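Local coordinates for protein RNA-dependent RNA Polymerase (Bombyx mori cytoplasmic polyhedrosis virus, PDB 6TZ0) that catalyses RNA-templated RNA synthesis for a double-stranded RNA virus, transcribing plus strands from the genome segments and making the complementary minus strands during replication, at residues 111-115 with 126-130; 253-257 with 331-336; 372-378 with 587-592; 416-421 with 497-501; 849-853 with 895-900. Numbering follows the deposited sequence.

Contact 1. Residues 111-115 with 126-130; sequences SLTNT and HAALD
An extended loop can be held to a helix by a few side chains that reach across the gap, as L112, H126 and N114 illustrate. Residues 112-114 run along helix 121-134 against its direction, so that N114 lies opposite H126 (CA-CA 5.6 Å) and L112 opposite D130 (7.7 Å). L112, chi1 t and chi2 p, points at the helix: its CD1 reaches the ring edge of H126 at ND1, 3.6 Å away, and its CD2 lies 4.1 Å from L129 CB. This is loop-to-helix packing in the N-terminal region of the polymerase, where a chain segment doubles back over the helix it leads into. H126, chi1 m, points its ring at the loop, with the carbonyl O of T113 over one face, 4.1 Å from ND1. N114 forms the centre of an inverse gamma turn (phi/psi -88/83); with chi1 t, its ND2 approaches H126 CB at 3.5 Å. Y81, from a preceding loop, touches both L112 and L129.

Contact 2. Residues 253-257 with 331-336; sequences GRSWY and YYAACR
Two arginines meet here without a hydrogen bond: R254 NE lies 3.2 Å from R336 NE, over one face of the R336 guanidinium, since both atoms are donors. The contact is a type I beta turn, R254 to Y257, docked on helix 325-339. R254 is salt-bridged to D483 and hydrogen-bonded to the K250 carbonyl, while R336 NH1 donates to Y332 OH at 3.1 Å and its guanidinium makes a cation-pi contact with F735. The turn runs opposite to the helix, with R254 beside C335 (CA-CA 6.5 Å) and Y257 beside Y332 (6.6 Å). Y332, chi1 t, and Y257, chi1 p, pack obliquely, their centroids 4.7 Å apart and planes at 52°. The side chain of R254 is about 11 Å from that of D547, a magnesium-binding residue, which places this end of the contact near the metal site. W256, chi1 p, brings its indole edge to Y331, CH2 3.6 Å from Y331 CB, and its CZ2 lies 3.5 Å from C335 SG.

Contact 3. Residues 372-378 with 587-592; sequences LMSNTRH and MEVFEV
Residues 372-375 and 589-592 run antiparallel, with M373 facing E591 (CA-CA 4.5 Å) as a non-hydrogen-bonded pair and S374 facing F590 (4.8 Å) as a hydrogen-bonded pair. S374 N donates to F590 O at 2.8 Å, F590 N returns a short bond to S374 O at 2.5 Å, and V592 N reaches L372 O at 3.1 Å. Beyond the pairing, N375 to H378 forms a type I turn. M373 and E591 share one face; M373 CE lies 3.5 Å from E591 OE2, while that carboxylate is salt-bridged to K600. F590, chi1 m, projects from the other face with S374. Its ring lies nearly parallel to that of H378 but slid aside, centroids 5.3 Å apart. Viral structural protein 4, a neighbouring chain, packs here: its E549 forms a salt bridge with R377, and its A302 packs on F590. Strand 370-375 also carries a classic beta bulge, L372 and M373 both facing K382 of strand 380-384, within a four-stranded antiparallel sheet of the central polymerase domain.

Contact 4. Residues 416-421 with 497-501; sequences AWLNFL and LFLSF
Aromatic clustering between helices is illustrated where helix 413-422 meets the weakly bonded helical end at 497-499 and F501, in the central polymerase domain. The segments run in opposite directions, W417 closest to F501 (CA-CA 7.7 Å) and L421 to L497 (9.9 Å). L497, chi1 t and chi2 p, sends CD2 to the ring edge of F420, 3.8 Å from its CE2, and to W417 CH2 at 4.2 Å. F498, also chi1 t, presents its edge to the face of W417: the ring planes stand at 83°, with 5.1 Å between the centroid of the indole six-membered ring and that of the phenyl. Its CB adds a CH-pi contact over the same six-membered ring; F579, beyond the two segments, stacks on F498. S500 turns back, OG donating to L497 O at 3.1 Å. F501, chi1 t, receives the edge of W417 on its own face, planes at 75° and centroids 5.5 Å apart. It also meets F420 obliquely, F501 CE1 lying 3.5 Å over the F420 ring at CG.

Contact 5. Residues 849-853 with 895-900; sequences PFERR and DLLHEY
F850, chi1 m, turns its edge to the face of Y900, the ring planes at 87° and the centroids 5.2 Å apart, with F850 CD1 3.6 Å from Y900 CE1. This T-shaped pair is one anchor of an extended strip, 849-853, that packs on helix 894-899 and on Y900, in the C-terminal part of the polymerase. The strip runs opposite to the helix: F850 is nearest Y900 (CA-CA 9.0 Å) and R853 nearest L896 (7.8 Å). Y900, chi1 m, also spans the gap with its hydroxyl, OH donating to the carbonyl O of E851 at 2.7 Å, an example of a buried tyrosine satisfying a loop backbone. Further along, R853 stretches over L896, its CG 3.8 Å from L896 CD2, and makes a long salt bridge from NH2 to D895 OD2 at 3.7 Å, while D893 is the stronger partner of its guanidinium. Around this pairing, helix 873-878 covers F850 and L896 through V878, F902 of helix 902-911 meets F850 edge-to-face, and R20 of helix 20-35 touches L896 and Y900.

How the contacts relate
Large polymerases are held together by many separate local contacts, and these five are spread through the chain without touching one another. Contacts 1, 2, 3 and 5 follow in series. Contact 4 falls within the 208 residues between the two segments of contact 3, and both belong to the central polymerase domain; their centres are 28 Å apart, the closest pair, with nearest atoms about 13 Å apart. Contact 1 lies in the N-terminal region, which contact 2 links to helix 325-339. Contacts 3 and 5 are farthest apart, centres 85 Å, on opposite sides of the chain's centre. Loop-on-helix packing, strand pairing and helix-to-helix aromatic packing thus join different regions, and contact 3 alone touches viral structural protein 4.

Contact 1. Residues 111-115 with 126-130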
# COMPACT_ATOMS: atom_id res chain seq x y z
N SER A 111 28.61 25.56 -8.68
CA SER A 111 29.50 24.76 -9.51
C SER A 111 28.76 23.88 -10.50
O SER A 111 29.39 23.32 -11.41
CB SER A 111 30.37 23.88 -8.62
OG SER A 111 31.24 23.09 -9.40
N LEU A 112 27.45 23.74 -10.36
CA LEU A 112 26.66 22.89 -11.24
C LEU A 112 26.15 23.73 -12.40
O LEU A 112 25.34 24.64 -12.21
CB LEU A 112 25.51 22.25 -10.46
CG LEU A 112 24.65 21.24 -11.21
CD1 LEU A 112 25.48 20.07 -11.66
CD2 LEU A 112 23.52 20.77 -10.32
N THR A 113 26.63 23.42 -13.60
CA THR A 113 26.39 24.24 -14.79
C THR A 113 25.77 23.39 -15.89
O THR A 113 26.40 22.45 -16.38
CB THR A 113 27.69 24.86 -15.30
OG1 THR A 113 28.61 23.82 -15.64
CG2 THR A 113 28.32 25.77 -14.25
N ASN A 114 24.55 23.73 -16.28
CA ASN A 114 23.87 23.08 -17.40
C ASN A 114 24.27 23.84 -18.66
O ASN A 114 23.55 24.71 -19.14
CB ASN A 114 22.36 23.07 -17.20
CG ASN A 114 21.67 21.97 -18.00
OD1 ASN A 114 20.48 21.72 -17.80
ND2 ASN A 114 22.41 21.28 -18.86
N THR A 115 25.43 23.50 -19.21
CA THR A 115 25.94 24.13 -20.42
C THR A 115 25.62 23.34 -21.68
O THR A 115 26.23 23.61 -22.72
CB THR A 115 27.45 24.33 -20.31
OG1 THR A 115 28.09 23.05 -20.21
CG2 THR A 115 27.80 25.16 -19.09
N HIS A 126 21.47 17.11 -16.19
CA HIS A 126 21.78 18.28 -15.38
C HIS A 126 20.53 19.06 -14.98
O HIS A 126 20.53 19.68 -13.91
CB HIS A 126 22.78 19.17 -16.11
CG HIS A 126 24.17 18.62 -16.09
ND1 HIS A 126 25.04 18.82 -15.03
CD2 HIS A 126 24.83 17.82 -16.96
CE1 HIS A 126 26.18 18.21 -15.28
NE2 HIS A 126 26.08 17.59 -16.44
N ALA A 127 19.45 19.00 -15.77
CA ALA A 127 18.19 19.57 -15.31
C ALA A 127 17.63 18.78 -14.13
O ALA A 127 17.08 19.36 -13.18
CB ALA A 127 17.18 19.60 -16.45
N ALA A 128 17.79 17.45 -14.15
CA ALA A 128 17.34 16.65 -13.03
C ALA A 128 18.22 16.84 -11.79
O ALA A 128 17.71 16.80 -10.67
CB ALA A 128 17.31 15.18 -13.42
N LEU A 129 19.52 17.08 -11.97
CA LEU A 129 20.36 17.35 -10.81
C LEU A 129 20.09 18.74 -10.24
O LEU A 129 20.20 18.94 -9.02
CB LEU A 129 21.83 17.18 -11.17
CG LEU A 129 22.17 15.71 -11.45
CD1 LEU A 129 23.57 15.57 -11.96
CD2 LEU A 129 21.97 14.87 -10.21
N ASP A 130 19.72 19.70 -11.09
CA ASP A 130 19.21 20.98 -10.61
C ASP A 130 17.94 20.79 -9.80
O ASP A 130 17.78 21.40 -8.73
CB ASP A 130 18.95 21.91 -11.80
CG ASP A 130 18.69 23.36 -11.39
OD1 ASP A 130 18.79 23.69 -10.21
OD2 ASP A 130 18.36 24.17 -12.28

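Contact 2. Residues 253-257 with 331-336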
# COMPACT_ATOMS: atom_id res chain seq x y z
N GLY A 253 25.63 2.62 15.36
CA GLY A 253 25.48 3.61 16.40
C GLY A 253 24.33 3.40 17.36
O GLY A 253 24.15 4.20 18.28
N ARG A 254 23.53 2.35 17.16
CA ARG A 254 22.40 2.04 18.02
C ARG A 254 22.55 0.72 18.77
O ARG A 254 22.12 0.64 19.92
CB ARG A 254 21.11 1.99 17.20
CG ARG A 254 20.56 3.34 16.76
CD ARG A 254 19.45 3.11 15.74
NE ARG A 254 18.70 4.31 15.42
CZ ARG A 254 19.03 5.19 14.49
NH1 ARG A 254 20.14 5.03 13.79
NH2 ARG A 254 18.27 6.25 14.28
N SER A 255 23.16 -0.29 18.15
CA SER A 255 23.10 -1.67 18.62
C SER A 255 24.04 -1.97 19.79
O SER A 255 24.15 -3.13 20.19
CB SER A 255 23.41 -2.61 17.46
OG SER A 255 24.74 -2.45 17.00
N TRP A 256 24.70 -0.96 20.36
CA TRP A 256 25.58 -1.13 21.51
C TRP A 256 24.82 -1.34 22.82
O TRP A 256 25.45 -1.72 23.82
CB TRP A 256 26.49 0.10 21.63
CG TRP A 256 25.69 1.37 21.73
CD1 TRP A 256 25.28 2.15 20.70
CD2 TRP A 256 25.19 1.97 22.93
NE1 TRP A 256 24.56 3.21 21.18
CE2 TRP A 256 24.48 3.12 22.54
CE3 TRP A 256 25.27 1.66 24.29
CZ2 TRP A 256 23.86 3.95 23.46
CZ3 TRP A 256 24.65 2.48 25.19
CH2 TRP A 256 23.96 3.62 24.77
N TYR A 257 23.51 -1.06 22.85
CA TYR A 257 22.80 -0.98 24.12
C TYR A 257 22.63 -2.34 24.76
O TYR A 257 22.51 -2.43 25.98
CB TYR A 257 21.42 -0.33 23.93
CG TYR A 257 20.37 -1.19 23.27
CD1 TYR A 257 20.32 -1.32 21.89
CD2 TYR A 257 19.39 -1.82 24.02
CE1 TYR A 257 19.35 -2.09 21.29
CE2 TYR A 257 18.42 -2.59 23.43
CZ TYR A 257 18.41 -2.72 22.06
OH TYR A 257 17.44 -3.48 21.45
N TYR A 331 21.15 7.05 27.60
CA TYR A 331 22.18 7.12 26.57
C TYR A 331 21.69 6.58 25.23
O TYR A 331 22.13 7.06 24.18
CB TYR A 331 23.44 6.37 26.97
CG TYR A 331 24.23 6.95 28.10
CD1 TYR A 331 24.77 8.22 28.00
CD2 TYR A 331 24.57 6.19 29.20
CE1 TYR A 331 25.54 8.75 29.01
CE2 TYR A 331 25.35 6.70 30.22
CZ TYR A 331 25.82 7.99 30.12
OH TYR A 331 26.59 8.51 31.12
N TYR A 332 20.77 5.62 25.25
CA TYR A 332 20.23 5.10 24.00
C TYR A 332 19.36 6.13 23.30
O TYR A 332 19.44 6.28 22.08
CB TYR A 332 19.44 3.82 24.24
CG TYR A 332 18.94 3.18 22.97
CD1 TYR A 332 19.81 2.53 22.12
CD2 TYR A 332 17.60 3.26 22.62
CE1 TYR A 332 19.36 1.95 20.96
CE2 TYR A 332 17.14 2.69 21.46
CZ TYR A 332 18.02 2.03 20.64
OH TYR A 332 17.56 1.46 19.47
N ALA A 333 18.52 6.85 24.06
CA ALA A 333 17.74 7.93 23.46
C ALA A 333 18.64 9.05 22.94
O ALA A 333 18.34 9.65 21.90
CB ALA A 333 16.74 8.48 24.47
N ALA A 334 19.75 9.31 23.64
CA ALA A 334 20.72 10.29 23.14
C ALA A 334 21.33 9.85 21.82
O ALA A 334 21.45 10.66 20.90
CB ALA A 334 21.80 10.54 24.19
N CYS A 335 21.70 8.58 21.69
CA CYS A 335 22.26 8.11 20.42
C CYS A 335 21.21 8.03 19.32
O CYS A 335 21.55 8.15 18.13
CB CYS A 335 22.94 6.76 20.61
SG CYS A 335 24.45 6.87 21.57
N ARG A 336 19.93 7.83 19.67
CA ARG A 336 18.86 7.96 18.68
C ARG A 336 18.77 9.39 18.17
O ARG A 336 18.53 9.61 16.98
CB ARG A 336 17.51 7.52 19.26
CG ARG A 336 17.41 6.05 19.60
CD ARG A 336 17.59 5.25 18.36
NE ARG A 336 16.49 5.40 17.42
CZ ARG A 336 15.55 4.47 17.23
NH1 ARG A 336 15.64 3.32 17.86
NH2 ARG A 336 14.58 4.69 16.36

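Contact 3. Residues 372-378 with 587-592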
# COMPACT_ATOMS: atom_id res chain seq x y z
N LEU A 372 -0.26 -31.68 -9.85
CA LEU A 372 -1.11 -32.86 -9.84
C LEU A 372 -2.25 -32.78 -10.84
O LEU A 372 -2.58 -33.77 -11.49
CB LEU A 372 -1.68 -33.08 -8.44
CG LEU A 372 -0.69 -33.40 -7.33
CD1 LEU A 372 -1.41 -33.43 -6.00
CD2 LEU A 372 0.01 -34.71 -7.58
N MET A 373 -2.88 -31.61 -10.96
CA MET A 373 -3.97 -31.39 -11.91
C MET A 373 -3.64 -30.15 -12.72
O MET A 373 -3.06 -29.20 -12.20
CB MET A 373 -5.31 -31.23 -11.19
CG MET A 373 -6.50 -31.19 -12.09
SD MET A 373 -8.08 -30.88 -11.29
CE MET A 373 -8.33 -32.44 -10.47
N SER A 374 -4.01 -30.15 -14.00
CA SER A 374 -3.49 -29.14 -14.90
C SER A 374 -4.51 -28.79 -15.97
O SER A 374 -5.24 -29.64 -16.48
CB SER A 374 -2.20 -29.63 -15.56
OG SER A 374 -1.71 -28.68 -16.46
N ASN A 375 -4.50 -27.52 -16.36
CA ASN A 375 -5.33 -26.95 -17.41
C ASN A 375 -4.90 -27.50 -18.77
O ASN A 375 -3.85 -28.13 -18.92
CB ASN A 375 -5.20 -25.43 -17.37
CG ASN A 375 -6.30 -24.72 -18.09
OD1 ASN A 375 -7.20 -25.35 -18.65
ND2 ASN A 375 -6.25 -23.40 -18.08
N THR A 376 -5.72 -27.25 -19.80
CA THR A 376 -5.35 -27.62 -21.16
C THR A 376 -4.24 -26.74 -21.73
O THR A 376 -3.59 -27.14 -22.70
CB THR A 376 -6.57 -27.57 -22.08
OG1 THR A 376 -7.18 -26.27 -22.00
CG2 THR A 376 -7.57 -28.62 -21.68
N ARG A 377 -4.01 -25.57 -21.15
CA ARG A 377 -2.82 -24.77 -21.42
C ARG A 377 -1.62 -25.22 -20.59
O ARG A 377 -0.62 -24.49 -20.55
CB ARG A 377 -3.08 -23.29 -21.14
CG ARG A 377 -4.23 -22.65 -21.90
CD ARG A 377 -3.94 -22.39 -23.37
NE ARG A 377 -2.88 -21.41 -23.55
CZ ARG A 377 -2.32 -21.14 -24.72
NH1 ARG A 377 -2.73 -21.75 -25.82
NH2 ARG A 377 -1.35 -20.24 -24.80
N HIS A 378 -1.73 -26.36 -19.92
CA HIS A 378 -0.74 -26.93 -19.00
C HIS A 378 -0.45 -26.02 -17.81
O HIS A 378 0.63 -26.06 -17.23
CB HIS A 378 0.54 -27.33 -19.72
CG HIS A 378 0.34 -28.39 -20.75
ND1 HIS A 378 0.08 -28.10 -22.07
CD2 HIS A 378 0.32 -29.74 -20.65
CE1 HIS A 378 -0.07 -29.22 -22.75
NE2 HIS A 378 0.07 -30.23 -21.91
N MET A 587 -14.85 -28.46 -17.24
CA MET A 587 -13.64 -27.94 -17.85
C MET A 587 -12.72 -29.10 -18.18
O MET A 587 -12.54 -29.99 -17.35
CB MET A 587 -12.99 -26.95 -16.89
CG MET A 587 -11.74 -26.24 -17.34
SD MET A 587 -11.30 -25.07 -16.05
CE MET A 587 -9.69 -24.52 -16.59
N GLU A 588 -12.18 -29.12 -19.39
CA GLU A 588 -11.24 -30.16 -19.78
C GLU A 588 -9.93 -29.96 -19.04
O GLU A 588 -9.45 -28.83 -18.90
CB GLU A 588 -11.02 -30.14 -21.29
CG GLU A 588 -10.17 -31.27 -21.81
CD GLU A 588 -9.97 -31.20 -23.30
OE1 GLU A 588 -10.51 -30.27 -23.93
OE2 GLU A 588 -9.26 -32.07 -23.85
N VAL A 589 -9.34 -31.05 -18.56
CA VAL A 589 -8.31 -30.94 -17.54
C VAL A 589 -7.34 -32.11 -17.68
O VAL A 589 -7.69 -33.16 -18.22
CB VAL A 589 -8.99 -30.88 -16.15
CG1 VAL A 589 -9.42 -32.24 -15.65
CG2 VAL A 589 -8.15 -30.19 -15.16
N PHE A 590 -6.11 -31.91 -17.23
CA PHE A 590 -5.11 -32.97 -17.22
C PHE A 590 -4.79 -33.39 -15.80
O PHE A 590 -4.93 -32.61 -14.86
CB PHE A 590 -3.81 -32.54 -17.91
CG PHE A 590 -3.93 -32.38 -19.38
CD1 PHE A 590 -4.14 -33.47 -20.19
CD2 PHE A 590 -3.77 -31.14 -19.97
CE1 PHE A 590 -4.24 -33.34 -21.55
CE2 PHE A 590 -3.86 -30.99 -21.33
CZ PHE A 590 -4.10 -32.09 -22.12
N GLU A 591 -4.37 -34.64 -15.65
CA GLU A 591 -3.99 -35.19 -14.36
C GLU A 591 -2.75 -36.05 -14.50
O GLU A 591 -2.53 -36.67 -15.54
CB GLU A 591 -5.12 -36.02 -13.74
CG GLU A 591 -6.31 -35.21 -13.28
CD GLU A 591 -7.39 -36.06 -12.67
OE1 GLU A 591 -7.25 -37.30 -12.68
OE2 GLU A 591 -8.39 -35.48 -12.19
N VAL A 592 -1.94 -36.08 -13.45
CA VAL A 592 -0.75 -36.92 -13.43
C VAL A 592 -1.15 -38.39 -13.32
O VAL A 592 -1.94 -38.77 -12.45
CB VAL A 592 0.19 -36.49 -12.31
CG1 VAL A 592 1.18 -37.58 -11.94
CG2 VAL A 592 0.99 -35.34 -12.80

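Contact 4. Residues 416-421 with 497-501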
# COMPACT_ATOMS: atom_id res chain seq x y z
N ALA A 416 -18.14 -7.24 -2.08
CA ALA A 416 -16.85 -7.09 -1.41
C ALA A 416 -15.86 -6.31 -2.26
O ALA A 416 -15.10 -5.50 -1.74
CB ALA A 416 -16.30 -8.46 -1.04
N TRP A 417 -15.86 -6.54 -3.58
CA TRP A 417 -14.99 -5.78 -4.48
C TRP A 417 -15.39 -4.31 -4.54
O TRP A 417 -14.52 -3.42 -4.53
CB TRP A 417 -15.02 -6.41 -5.87
CG TRP A 417 -14.42 -5.57 -6.94
CD1 TRP A 417 -15.09 -4.94 -7.94
CD2 TRP A 417 -13.04 -5.26 -7.14
NE1 TRP A 417 -14.22 -4.26 -8.74
CE2 TRP A 417 -12.95 -4.44 -8.27
CE3 TRP A 417 -11.86 -5.60 -6.46
CZ2 TRP A 417 -11.75 -3.95 -8.75
CZ3 TRP A 417 -10.67 -5.12 -6.94
CH2 TRP A 417 -10.62 -4.30 -8.06
N LEU A 418 -16.69 -4.03 -4.59
CA LEU A 418 -17.14 -2.64 -4.57
C LEU A 418 -16.83 -1.95 -3.24
O LEU A 418 -16.45 -0.78 -3.23
CB LEU A 418 -18.63 -2.56 -4.88
CG LEU A 418 -19.04 -2.36 -6.34
CD1 LEU A 418 -18.73 -3.54 -7.22
CD2 LEU A 418 -20.52 -2.06 -6.39
N ASN A 419 -16.94 -2.67 -2.12
CA ASN A 419 -16.56 -2.09 -0.83
C ASN A 419 -15.06 -1.91 -0.72
O ASN A 419 -14.59 -1.01 -0.02
CB ASN A 419 -17.06 -2.96 0.31
CG ASN A 419 -18.57 -2.98 0.41
OD1 ASN A 419 -19.23 -1.97 0.21
ND2 ASN A 419 -19.13 -4.14 0.74
N PHE A 420 -14.29 -2.77 -1.39
CA PHE A 420 -12.85 -2.63 -1.40
C PHE A 420 -12.43 -1.41 -2.21
O PHE A 420 -11.41 -0.77 -1.91
CB PHE A 420 -12.25 -3.91 -1.98
CG PHE A 420 -10.77 -3.93 -2.04
CD1 PHE A 420 -10.01 -4.15 -0.90
CD2 PHE A 420 -10.12 -3.77 -3.25
CE1 PHE A 420 -8.64 -4.19 -0.97
CE2 PHE A 420 -8.76 -3.80 -3.32
CZ PHE A 420 -8.02 -4.02 -2.19
N LEU A 421 -13.19 -1.07 -3.25
CA LEU A 421 -12.89 0.14 -4.01
C LEU A 421 -13.32 1.39 -3.26
O LEU A 421 -12.59 2.39 -3.24
CB LEU A 421 -13.54 0.09 -5.38
CG LEU A 421 -12.96 -0.96 -6.32
CD1 LEU A 421 -13.75 -0.97 -7.59
CD2 LEU A 421 -11.51 -0.69 -6.59
N LEU A 497 -5.59 -5.19 -10.08
CA LEU A 497 -6.00 -5.22 -8.68
C LEU A 497 -7.09 -6.25 -8.46
O LEU A 497 -7.18 -6.84 -7.38
CB LEU A 497 -6.46 -3.83 -8.25
CG LEU A 497 -6.69 -3.59 -6.77
CD1 LEU A 497 -5.39 -3.70 -6.02
CD2 LEU A 497 -7.33 -2.24 -6.51
N PHE A 498 -7.91 -6.49 -9.47
CA PHE A 498 -8.98 -7.47 -9.37
C PHE A 498 -8.45 -8.89 -9.42
O PHE A 498 -9.05 -9.78 -8.82
CB PHE A 498 -9.98 -7.23 -10.50
CG PHE A 498 -11.18 -8.13 -10.45
CD1 PHE A 498 -12.20 -7.89 -9.56
CD2 PHE A 498 -11.27 -9.22 -11.31
CE1 PHE A 498 -13.30 -8.71 -9.52
CE2 PHE A 498 -12.37 -10.04 -11.27
CZ PHE A 498 -13.38 -9.79 -10.37
N LEU A 499 -7.34 -9.12 -10.13
CA LEU A 499 -6.77 -10.47 -10.17
C LEU A 499 -6.19 -10.88 -8.82
O LEU A 499 -6.18 -12.06 -8.48
CB LEU A 499 -5.71 -10.57 -11.25
CG LEU A 499 -6.22 -10.65 -12.67
CD1 LEU A 499 -5.06 -10.68 -13.64
CD2 LEU A 499 -7.09 -11.88 -12.82
N SER A 500 -5.70 -9.92 -8.05
CA SER A 500 -5.15 -10.23 -6.74
C SER A 500 -6.17 -10.15 -5.62
O SER A 500 -5.78 -10.13 -4.45
CB SER A 500 -3.99 -9.28 -6.44
OG SER A 500 -4.44 -7.95 -6.35
N PHE A 501 -7.46 -10.11 -5.94
CA PHE A 501 -8.45 -9.87 -4.89
C PHE A 501 -8.89 -11.17 -4.23
O PHE A 501 -9.05 -11.21 -3.00
CB PHE A 501 -9.64 -9.12 -5.45
CG PHE A 501 -10.65 -8.74 -4.42
CD1 PHE A 501 -10.34 -7.76 -3.48
CD2 PHE A 501 -11.89 -9.33 -4.38
CE1 PHE A 501 -11.26 -7.41 -2.52
CE2 PHE A 501 -12.80 -8.98 -3.43
CZ PHE A 501 -12.49 -8.01 -2.50

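Contact 5. Residues 849-853 with 895-900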
# COMPACT_ATOMS: atom_id res chain seq x y z
N PRO A 849 -0.30 29.91 32.96
CA PRO A 849 -1.12 30.68 33.91
C PRO A 849 -1.42 32.11 33.48
O PRO A 849 -0.51 32.91 33.26
CB PRO A 849 -0.28 30.65 35.19
CG PRO A 849 0.46 29.41 35.11
CD PRO A 849 0.79 29.21 33.67
N PHE A 850 -2.71 32.41 33.35
CA PHE A 850 -3.19 33.77 33.17
C PHE A 850 -3.51 34.38 34.53
O PHE A 850 -4.03 33.69 35.41
CB PHE A 850 -4.44 33.80 32.30
CG PHE A 850 -4.18 33.53 30.85
CD1 PHE A 850 -3.77 34.55 30.01
CD2 PHE A 850 -4.33 32.26 30.33
CE1 PHE A 850 -3.52 34.31 28.68
CE2 PHE A 850 -4.08 32.01 28.99
CZ PHE A 850 -3.67 33.04 28.17
N GLU A 851 -3.21 35.66 34.69
CA GLU A 851 -3.48 36.32 35.96
C GLU A 851 -4.91 36.82 36.00
O GLU A 851 -5.41 37.38 35.02
CB GLU A 851 -2.51 37.48 36.19
CG GLU A 851 -2.61 38.07 37.59
CD GLU A 851 -1.66 39.22 37.82
OE1 GLU A 851 -0.95 39.60 36.87
OE2 GLU A 851 -1.61 39.73 38.95
N ARG A 852 -5.57 36.62 37.13
CA ARG A 852 -6.91 37.12 37.35
C ARG A 852 -6.83 38.56 37.87
O ARG A 852 -5.75 39.15 37.93
CB ARG A 852 -7.66 36.22 38.33
CG ARG A 852 -7.85 34.79 37.86
CD ARG A 852 -8.68 34.01 38.84
NE ARG A 852 -8.87 32.62 38.44
CZ ARG A 852 -8.11 31.62 38.86
NH1 ARG A 852 -7.12 31.86 39.71
NH2 ARG A 852 -8.34 30.39 38.45
N ARG A 853 -7.96 39.12 38.25
CA ARG A 853 -7.98 40.45 38.83
C ARG A 853 -7.40 40.50 40.25
O ARG A 853 -6.98 41.56 40.71
CB ARG A 853 -9.41 41.01 38.84
CG ARG A 853 -9.93 41.42 37.48
CD ARG A 853 -11.10 42.39 37.62
NE ARG A 853 -11.61 42.81 36.32
CZ ARG A 853 -11.08 43.79 35.59
NH1 ARG A 853 -10.01 44.44 36.02
NH2 ARG A 853 -11.62 44.10 34.42
N ASP A 895 -14.04 42.89 30.27
CA ASP A 895 -12.95 43.86 30.24
C ASP A 895 -11.60 43.17 30.33
O ASP A 895 -10.69 43.45 29.54
CB ASP A 895 -13.13 44.86 31.38
CG ASP A 895 -12.26 46.10 31.24
OD1 ASP A 895 -11.53 46.23 30.23
OD2 ASP A 895 -12.30 46.94 32.15
N LEU A 896 -11.45 42.25 31.29
CA LEU A 896 -10.21 41.50 31.42
C LEU A 896 -10.01 40.55 30.25
O LEU A 896 -8.88 40.32 29.82
CB LEU A 896 -10.21 40.74 32.74
CG LEU A 896 -8.94 39.98 33.11
CD1 LEU A 896 -7.80 40.96 33.20
CD2 LEU A 896 -9.11 39.25 34.42
N LEU A 897 -11.10 40.02 29.70
CA LEU A 897 -11.01 39.17 28.52
C LEU A 897 -10.64 39.98 27.28
O LEU A 897 -10.07 39.44 26.33
CB LEU A 897 -12.34 38.43 28.30
CG LEU A 897 -12.67 37.08 28.97
CD1 LEU A 897 -11.82 35.99 28.40
CD2 LEU A 897 -12.49 37.08 30.48
N HIS A 898 -10.96 41.28 27.28
CA HIS A 898 -10.56 42.17 26.20
C HIS A 898 -9.09 42.56 26.31
O HIS A 898 -8.40 42.67 25.29
CB HIS A 898 -11.44 43.42 26.19
CG HIS A 898 -11.06 44.42 25.14
ND1 HIS A 898 -11.38 44.25 23.81
CD2 HIS A 898 -10.38 45.58 25.22
CE1 HIS A 898 -10.92 45.27 23.12
NE2 HIS A 898 -10.31 46.09 23.95
N GLU A 899 -8.61 42.78 27.53
CA GLU A 899 -7.23 43.23 27.72
C GLU A 899 -6.22 42.13 27.40
O GLU A 899 -5.07 42.43 27.06
CB GLU A 899 -7.04 43.75 29.14
CG GLU A 899 -7.80 45.05 29.38
CD GLU A 899 -7.74 45.52 30.82
OE1 GLU A 899 -7.23 44.78 31.68
OE2 GLU A 899 -8.22 46.64 31.09
N TYR A 900 -6.62 40.86 27.50
CA TYR A 900 -5.79 39.77 27.01
C TYR A 900 -6.03 39.47 25.54
O TYR A 900 -5.24 38.75 24.94
CB TYR A 900 -6.03 38.49 27.80
CG TYR A 900 -5.43 38.42 29.18
CD1 TYR A 900 -4.08 38.19 29.36
CD2 TYR A 900 -6.23 38.54 30.31
CE1 TYR A 900 -3.54 38.11 30.62
CE2 TYR A 900 -5.69 38.45 31.57
CZ TYR A 900 -4.35 38.24 31.72
OH TYR A 900 -3.82 38.16 32.98